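Local coordinates for nucleoside-diphosphate-sugar epimerase (PDB 2X4G), which acts as a nucleoside-diphosphate-sugar epimerase of the NAD-dependent epimerase/dehydratase family, probably using a bound nicotinamide dinucleotide, at the interface of chains A and B. Numbering follows the deposited sequence. Chains: chain A/B, Nucleoside-diphosphate-sugar epimerase.

The interface of chains A and B. Residues chain A 193-194, 196-197, 206; chain B 280-281.
B:Leu281 reaches across to chain A with both of its methyl groups and forms the apolar centre of this patch. CD2 of B:Leu281 lies against CB of A:Arg196 at 3.5 Å, at the start of helix 196-202. CD2 of B:Leu281 is also 4.0 Å from the backbone N of A:Val197. The other branch, CD1 of B:Leu281, meets the methyl CE of A:Met206 at 3.7 Å. The two side chains cross at about a right angle, and the methionine touches with its end. A:Met206 has CG anti to its own backbone N (chi1 -172°), and a bend at chi3 (-90°) turns CE toward the leucine. The leucine fork is therefore spread between the first turn of the helix and the methionine.

Farther out, the loop before the helix adds thin cover. The carbonyl O of A:Thr193 is 4.1 Å from CD2 of B:Leu281, and that of A:Thr194 lies near this methyl at similar range. At the rim, the side chain of A:Arg196 bends at chi3 (-84°) and runs past the leucine to the end of helix 269-280. There the guanidinium NH1 of A:Arg196 lies 3.0 Å from the carbonyl O of B:Arg280. Its hydrogens are not aimed at this oxygen, so no hydrogen bond is made, and the close approach is doubtful. The two guanidinium groups stay apart as modelled.

B:Arg280 and B:Leu281 are poorly ordered, so the fine detail is uncertain. The patch is a small part of a two-fold symmetric interface, with an apolar centre and a polar rim, and has a twin with the chains exchanged. It probably helps to place the end of helix 269-280, through the residue just after it, against the partner. It may help hold a dimer, although the structure alone does not show that this pairing is biological.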
# COMPACT_ATOMS: atom_id res chain seq x y z
N THR A 193 13.81 -5.19 -13.03
CA THR A 193 13.36 -3.91 -12.54
C THR A 193 12.34 -3.48 -13.59
O THR A 193 11.21 -3.98 -13.60
CB THR A 193 14.56 -2.94 -12.40
OG1 THR A 193 15.26 -2.83 -13.65
CG2 THR A 193 15.55 -3.46 -11.38
N THR A 194 12.77 -2.62 -14.50
CA THR A 194 11.91 -2.09 -15.56
C THR A 194 11.29 -3.21 -16.39
O THR A 194 10.13 -3.14 -16.75
CB THR A 194 12.70 -1.20 -16.49
OG1 THR A 194 13.88 -1.90 -16.88
CG2 THR A 194 13.09 0.09 -15.78
N ARG A 196 10.02 -5.92 -15.50
CA ARG A 196 8.95 -6.72 -14.87
C ARG A 196 7.70 -6.75 -15.76
O ARG A 196 6.88 -7.65 -15.62
CB ARG A 196 8.62 -6.26 -13.43
CG ARG A 196 9.31 -7.14 -12.34
CD ARG A 196 9.08 -6.69 -10.85
NE ARG A 196 10.02 -5.64 -10.42
CZ ARG A 196 10.02 -5.03 -9.22
NH1 ARG A 196 9.13 -5.35 -8.29
NH2 ARG A 196 10.92 -4.07 -8.96
N VAL A 197 7.57 -5.77 -16.67
CA VAL A 197 6.46 -5.77 -17.62
C VAL A 197 6.52 -7.02 -18.44
O VAL A 197 5.51 -7.67 -18.67
CB VAL A 197 6.51 -4.64 -18.68
CG1 VAL A 197 5.10 -4.38 -19.20
CG2 VAL A 197 7.09 -3.38 -18.13
N MET A 206 0.32 -10.04 -15.47
CA MET A 206 -0.24 -8.78 -15.96
C MET A 206 -1.37 -9.05 -16.95
O MET A 206 -1.16 -9.14 -18.15
CB MET A 206 0.81 -7.90 -16.60
CG MET A 206 0.27 -6.56 -16.92
SD MET A 206 1.45 -5.59 -17.81
CE MET A 206 2.34 -4.75 -16.49
N ARG B 280 3.02 -3.69 -7.94
CA ARG B 280 4.34 -4.33 -7.76
C ARG B 280 5.48 -3.71 -8.59
O ARG B 280 6.62 -3.63 -8.12
CB ARG B 280 4.24 -5.84 -8.01
CG ARG B 280 3.51 -6.58 -6.88
CD ARG B 280 2.66 -7.74 -7.40
NE ARG B 280 2.63 -8.87 -6.46
CZ ARG B 280 3.58 -9.81 -6.36
NH1 ARG B 280 4.66 -9.79 -7.13
NH2 ARG B 280 3.44 -10.79 -5.45
N LEU B 281 5.19 -3.28 -9.81
CA LEU B 281 6.06 -2.35 -10.51
C LEU B 281 5.99 -0.99 -9.81
O LEU B 281 6.99 -0.29 -9.70
CB LEU B 281 5.61 -2.20 -11.96
CG LEU B 281 5.88 -3.37 -12.90
CD1 LEU B 281 4.68 -3.61 -13.83
CD2 LEU B 281 7.18 -3.12 -13.68